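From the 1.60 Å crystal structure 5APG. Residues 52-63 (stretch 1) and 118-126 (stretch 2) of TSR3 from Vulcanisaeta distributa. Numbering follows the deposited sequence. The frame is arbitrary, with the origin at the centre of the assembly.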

ATOM      1  N   PRO A  52       0.255 -11.215  -3.242  1.00 16.41           N
ATOM      2  CA  PRO A  52       0.743  -9.923  -3.734  1.00 16.31           C
ATOM      3  C   PRO A  52      -0.069  -9.364  -4.896  1.00 16.18           C
ATOM      4  O   PRO A  52      -0.559 -10.108  -5.755  1.00 17.73           O
ATOM      5  CB  PRO A  52       2.172 -10.239  -4.182  1.00 16.94           C
ATOM      6  CG  PRO A  52       2.115 -11.673  -4.597  1.00 22.34           C
ATOM      7  CD  PRO A  52       1.092 -12.337  -3.702  1.00 17.13           C
ATOM      8  N   LEU A  53      -0.193  -8.040  -4.909  1.00 15.70           N
ATOM      9  CA  LEU A  53      -0.790  -7.310  -6.019  1.00 17.26           C
ATOM     10  C   LEU A  53      -0.009  -7.562  -7.303  1.00 17.56           C
ATOM     11  O   LEU A  53       1.216  -7.594  -7.282  1.00 17.59           O
ATOM     12  CB  LEU A  53      -0.814  -5.811  -5.707  1.00 15.57           C
ATOM     13  CG  LEU A  53      -1.645  -4.907  -6.614  1.00 15.96           C
ATOM     14  CD1 LEU A  53      -3.123  -5.003  -6.249  1.00 16.71           C
ATOM     15  CD2 LEU A  53      -1.140  -3.465  -6.530  1.00 17.12           C
ATOM     16  N   THR A  54      -0.720  -7.736  -8.413  1.00 18.38           N
ATOM     17  CA  THR A  54      -0.093  -7.944  -9.718  1.00 19.49           C
ATOM     18  C   THR A  54      -0.699  -6.978 -10.744  1.00 19.67           C
ATOM     19  O   THR A  54      -1.770  -6.427 -10.504  1.00 19.22           O
ATOM     20  CB  THR A  54      -0.262  -9.405 -10.203  1.00 19.73           C
ATOM     21  OG1 THR A  54      -1.653  -9.745 -10.233  1.00 24.73           O
ATOM     22  CG2 THR A  54       0.484 -10.367  -9.282  1.00 22.80           C
ATOM     23  N   PRO A  55      -0.014  -6.763 -11.883  1.00 21.75           N
ATOM     24  CA  PRO A  55      -0.533  -5.838 -12.899  1.00 20.38           C
ATOM     25  C   PRO A  55      -1.963  -6.140 -13.342  1.00 20.83           C
ATOM     26  O   PRO A  55      -2.725  -5.209 -13.595  1.00 24.16           O
ATOM     27  CB  PRO A  55       0.440  -6.031 -14.068  1.00 22.58           C
ATOM     28  CG  PRO A  55       1.719  -6.393 -13.416  1.00 26.04           C
ATOM     29  CD  PRO A  55       1.338  -7.244 -12.228  1.00 22.28           C
ATOM     30  N   SER A  56      -2.330  -7.417 -13.412  1.00 22.98           N
ATOM     31  CA  SER A  56      -3.649  -7.785 -13.914  1.00 26.12           C
ATOM     32  C   SER A  56      -4.775  -7.374 -12.964  1.00 25.12           C
ATOM     33  O   SER A  56      -5.940  -7.380 -13.350  1.00 27.55           O
ATOM     34  CB  SER A  56      -3.716  -9.293 -14.196  1.00 30.69           C
ATOM     35  OG  SER A  56      -3.294 -10.046 -13.073  1.00 30.82           O
ATOM     36  N   ASP A  57      -4.429  -7.005 -11.731  1.00 21.96           N
ATOM     37  CA  ASP A  57      -5.416  -6.452 -10.797  1.00 18.71           C
ATOM     38  C   ASP A  57      -5.932  -5.079 -11.243  1.00 20.50           C
ATOM     39  O   ASP A  57      -6.914  -4.567 -10.695  1.00 21.28           O
ATOM     40  CB  ASP A  57      -4.830  -6.347  -9.382  1.00 21.18           C
ATOM     41  CG  ASP A  57      -4.553  -7.710  -8.759  1.00 23.92           C
ATOM     42  OD1 ASP A  57      -5.309  -8.662  -9.049  1.00 26.35           O
ATOM     43  OD2 ASP A  57      -3.580  -7.835  -7.986  1.00 19.78           O
ATOM     44  N   ARG A  58      -5.264  -4.483 -12.230  1.00 21.01           N
ATOM     45  CA  ARG A  58      -5.717  -3.221 -12.827  1.00 19.85           C
ATOM     46  C   ARG A  58      -7.197  -3.246 -13.226  1.00 20.26           C
ATOM     47  O   ARG A  58      -7.924  -2.271 -13.020  1.00 21.24           O
ATOM     48  CB  ARG A  58      -4.873  -2.884 -14.059  1.00 21.37           C
ATOM     49  CG  ARG A  58      -5.320  -1.626 -14.791  1.00 21.71           C
ATOM     50  CD  ARG A  58      -4.588  -1.478 -16.121  1.00 27.30           C
ATOM     51  NE  ARG A  58      -5.037  -0.299 -16.861  1.00 27.09           N
ATOM     52  CZ  ARG A  58      -4.378   0.853 -16.906  1.00 29.05           C
ATOM     53  NH1 ARG A  58      -3.228   0.988 -16.256  1.00 25.21           N
ATOM     54  NH2 ARG A  58      -4.864   1.871 -17.606  1.00 26.14           N
ATOM     55  N   VAL A  59      -7.637  -4.362 -13.800  1.00 21.47           N
ATOM     56  CA  VAL A  59      -9.002  -4.467 -14.311  1.00 26.33           C
ATOM     57  C   VAL A  59     -10.030  -4.270 -13.193  1.00 24.57           C
ATOM     58  O   VAL A  59     -11.059  -3.626 -13.395  1.00 25.24           O
ATOM     59  CB  VAL A  59      -9.235  -5.826 -15.027  1.00 26.57           C
ATOM     60  CG1 VAL A  59      -8.948  -6.996 -14.100  1.00 31.99           C
ATOM     61  CG2 VAL A  59     -10.649  -5.914 -15.568  1.00 32.30           C
ATOM     62  N   ILE A  60      -9.724  -4.797 -12.009  1.00 20.49           N
ATOM     63  CA  ILE A  60     -10.590  -4.654 -10.843  1.00 18.99           C
ATOM     64  C   ILE A  60     -10.551  -3.235 -10.274  1.00 22.99           C
ATOM     65  O   ILE A  60     -11.590  -2.669  -9.928  1.00 22.14           O
ATOM     66  CB  ILE A  60     -10.193  -5.657  -9.735  1.00 19.51           C
ATOM     67  CG1 ILE A  60     -10.339  -7.089 -10.246  1.00 22.58           C
ATOM     68  CG2 ILE A  60     -11.040  -5.446  -8.486  1.00 20.40           C
ATOM     69  CD1 ILE A  60     -11.758  -7.457 -10.620  1.00 25.34           C
ATOM     70  N   ALA A  61      -9.351  -2.668 -10.182  1.00 20.12           N
ATOM     71  CA  ALA A  61      -9.185  -1.293  -9.714  1.00 21.25           C
ATOM     72  C   ALA A  61      -9.944  -0.297 -10.590  1.00 19.81           C
ATOM     73  O   ALA A  61     -10.512   0.668 -10.088  1.00 22.84           O
ATOM     74  CB  ALA A  61      -7.708  -0.927  -9.666  1.00 21.86           C
ATOM     75  N   GLU A  62      -9.946  -0.531 -11.898  1.00 21.14           N
ATOM     76  CA  GLU A  62     -10.676   0.330 -12.828  1.00 25.00           C
ATOM     77  C   GLU A  62     -12.187   0.239 -12.662  1.00 26.24           C
ATOM     78  O   GLU A  62     -12.894   1.237 -12.793  1.00 28.99           O
ATOM     79  CB  GLU A  62     -10.328  -0.021 -14.273  1.00 28.93           C
ATOM     80  CG  GLU A  62      -8.908   0.267 -14.684  1.00 33.10           C
ATOM     81  CD  GLU A  62      -8.634  -0.184 -16.102  1.00 35.00           C
ATOM     82  OE1 GLU A  62      -9.088  -1.289 -16.475  1.00 36.08           O
ATOM     83  OE2 GLU A  62      -7.977   0.571 -16.846  1.00 37.34           O
ATOM     84  N   SER A  63     -12.681  -0.965 -12.394  1.00 23.88           N
ATOM     85  CA  SER A  63     -14.118  -1.216 -12.414  1.00 25.00           C
ATOM     86  C   SER A  63     -14.777  -1.115 -11.037  1.00 28.22           C
ATOM     87  O   SER A  63     -15.941  -0.723 -10.936  1.00 28.91           O
ATOM     88  CB  SER A  63     -14.397  -2.591 -13.029  1.00 24.59           C
ATOM     89  OG  SER A  63     -13.638  -3.604 -12.380  1.00 28.40           O
ATOM     90  N   ALA A 118       2.729   2.805  -5.092  1.00 15.14           N
ATOM     91  CA  ALA A 118       3.216   1.491  -5.505  1.00 15.80           C
ATOM     92  C   ALA A 118       2.127   0.691  -6.220  1.00 15.13           C
ATOM     93  O   ALA A 118       2.371   0.088  -7.270  1.00 14.64           O
ATOM     94  CB  ALA A 118       3.740   0.711  -4.301  1.00 14.79           C
ATOM     95  N   ALA A 119       0.925   0.687  -5.649  1.00 15.98           N
ATOM     96  CA  ALA A 119      -0.193  -0.030  -6.243  1.00 13.69           C
ATOM     97  C   ALA A 119      -0.497   0.513  -7.637  1.00 15.64           C
ATOM     98  O   ALA A 119      -0.674  -0.250  -8.588  1.00 16.53           O
ATOM     99  CB  ALA A 119      -1.429   0.063  -5.352  1.00 14.68           C
ATOM    100  N   LEU A 120      -0.559   1.837  -7.746  1.00 16.42           N
ATOM    101  CA  LEU A 120      -0.786   2.498  -9.030  1.00 14.11           C
ATOM    102  C   LEU A 120       0.280   2.119 -10.058  1.00 15.92           C
ATOM    103  O   LEU A 120      -0.032   1.763 -11.198  1.00 15.97           O
ATOM    104  CB  LEU A 120      -0.809   4.019  -8.851  1.00 14.02           C
ATOM    105  CG  LEU A 120      -2.018   4.615  -8.123  1.00 18.66           C
ATOM    106  CD1 LEU A 120      -1.834   6.117  -7.898  1.00 15.87           C
ATOM    107  CD2 LEU A 120      -3.294   4.339  -8.898  1.00 21.12           C
ATOM    108  N   TYR A 121       1.541   2.210  -9.651  1.00 15.46           N
ATOM    109  CA  TYR A 121       2.655   1.897 -10.541  1.00 16.33           C
ATOM    110  C   TYR A 121       2.554   0.463 -11.070  1.00 16.26           C
ATOM    111  O   TYR A 121       2.641   0.225 -12.277  1.00 17.44           O
ATOM    112  CB  TYR A 121       3.985   2.099  -9.813  1.00 17.75           C
ATOM    113  CG  TYR A 121       5.194   2.107 -10.726  1.00 18.90           C
ATOM    114  CD1 TYR A 121       5.730   0.923 -11.220  1.00 19.93           C
ATOM    115  CD2 TYR A 121       5.800   3.304 -11.096  1.00 19.93           C
ATOM    116  CE1 TYR A 121       6.835   0.930 -12.055  1.00 22.36           C
ATOM    117  CE2 TYR A 121       6.905   3.322 -11.932  1.00 23.15           C
ATOM    118  CZ  TYR A 121       7.417   2.133 -12.407  1.00 25.25           C
ATOM    119  OH  TYR A 121       8.513   2.144 -13.237  1.00 28.18           O
ATOM    120  N   ILE A 122       2.355  -0.484 -10.159  1.00 16.48           N
ATOM    121  CA  ILE A 122       2.293  -1.903 -10.509  1.00 17.16           C
ATOM    122  C   ILE A 122       1.149  -2.183 -11.482  1.00 17.39           C
ATOM    123  O   ILE A 122       1.270  -3.020 -12.378  1.00 19.89           O
ATOM    124  CB  ILE A 122       2.145  -2.770  -9.237  1.00 15.55           C
ATOM    125  CG1 ILE A 122       3.461  -2.777  -8.458  1.00 19.06           C
ATOM    126  CG2 ILE A 122       1.743  -4.210  -9.578  1.00 18.79           C
ATOM    127  CD1 ILE A 122       3.287  -3.050  -6.981  1.00 20.34           C
HETATM  128  N   MSE A 123       0.051  -1.451 -11.331  1.00 17.31           N
HETATM  129  CA  MSE A 123      -1.114  -1.667 -12.175  1.00 18.00           C
HETATM  130  C   MSE A 123      -1.092  -0.813 -13.446  1.00 21.77           C
HETATM  131  O   MSE A 123      -2.084  -0.727 -14.166  1.00 22.13           O
HETATM  132  CB  MSE A 123      -2.389  -1.409 -11.370  1.00 18.75           C
HETATM  133  CG  MSE A 123      -2.565  -2.391 -10.214  1.00 18.12           C
HETATM  134 SE   MSE A 123      -4.302  -2.255  -9.338  1.00 26.54          SE
HETATM  135  CE  MSE A 123      -4.166  -0.441  -8.659  1.00 20.54           C
ATOM    136  N   GLY A 124       0.046  -0.184 -13.723  1.00 19.75           N
ATOM    137  CA  GLY A 124       0.223   0.517 -14.983  1.00 20.63           C
ATOM    138  C   GLY A 124      -0.120   1.996 -14.959  1.00 22.54           C
ATOM    139  O   GLY A 124      -0.112   2.649 -16.001  1.00 26.96           O
ATOM    140  N   PHE A 125      -0.429   2.528 -13.782  1.00 18.57           N
ATOM    141  CA  PHE A 125      -0.705   3.958 -13.654  1.00 21.40           C
ATOM    142  C   PHE A 125       0.542   4.691 -13.170  1.00 19.89           C
ATOM    143  O   PHE A 125       0.542   5.300 -12.102  1.00 18.51           O
ATOM    144  CB  PHE A 125      -1.879   4.203 -12.698  1.00 19.85           C
ATOM    145  CG  PHE A 125      -3.144   3.495 -13.096  1.00 22.11           C
ATOM    146  CD1 PHE A 125      -4.001   4.051 -14.033  1.00 26.17           C
ATOM    147  CD2 PHE A 125      -3.481   2.277 -12.527  1.00 23.04           C
ATOM    148  CE1 PHE A 125      -5.166   3.402 -14.400  1.00 28.87           C
ATOM    149  CE2 PHE A 125      -4.644   1.622 -12.888  1.00 23.82           C
ATOM    150  CZ  PHE A 125      -5.489   2.185 -13.827  1.00 25.50           C
ATOM    151  N   LYS A 126       1.606   4.631 -13.964  1.00 22.79           N
ATOM    152  CA  LYS A 126       2.894   5.200 -13.573  1.00 22.69           C
ATOM    153  C   LYS A 126       2.866   6.721 -13.438  1.00 22.30           C
ATOM    154  O   LYS A 126       3.461   7.273 -12.512  1.00 21.83           O
ATOM    155  CB  LYS A 126       3.973   4.792 -14.576  1.00 23.75           C
ATOM    156  CG  LYS A 126       4.251   3.300 -14.576  1.00 23.67           C
ATOM    157  CD  LYS A 126       5.319   2.916 -15.588  1.00 32.48           C
ATOM    158  CE  LYS A 126       5.776   1.479 -15.363  1.00 34.95           C
ATOM    159  NZ  LYS A 126       6.459   0.903 -16.551  1.00 46.03           N
TER
HETATM  160  O   HOH W   1      -2.575   3.751 -17.644  1.00 36.17           O

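Stretch 1 runs from a loop into a helix and packs against the end of the helix in stretch 2, where Met123 is the first residue to leave helical angles. The nearest CA atoms are those of Pro55 and Met123, 4.3 Å apart.

Leu53 points toward stretch 2; its CD2 lies 3.7 Å from Ala119 CB and 4.1 Å from Met123 CG, an apolar contact. The CA-to-CB bond of Thr54 points away, while its N donates to Asp57 OD2 (2.9 Å, 171°), tying down the turn that leads into the helix. Pro55 CA approaches Ile122 O at 3.4 Å, a CA-H...O contact with 130° at the hydrogen, and its CD rests 4.0 Å from Ile122 CG2.

Arg58 is extended (chi1 to chi3 all t), which carries its guanidinium to the turn after the helix. Arg58 NH1 donates to Met123 O (2.9 Å, 157°), and the guanidinium lies flat on Phe125, planes at 10° and centres 4.0 Å apart, an off-centre cation-pi arrangement. Water 1 accepts from Arg58 NH2 (3.0 Å) and donates to Gly124 O (3.2 Å). A CB on Gly124 would sit 2.9 Å from Arg58 NH1.

Ala61 points toward stretch 2 and makes an apolar contact, CB to Met123 SE, at 3.7 Å. Glu62 OE2 salt-bridges Arg58 NE (3.1 Å), and Glu62 CG lies at the Phe125 ring edge, 4.0 Å from Phe125 CZ.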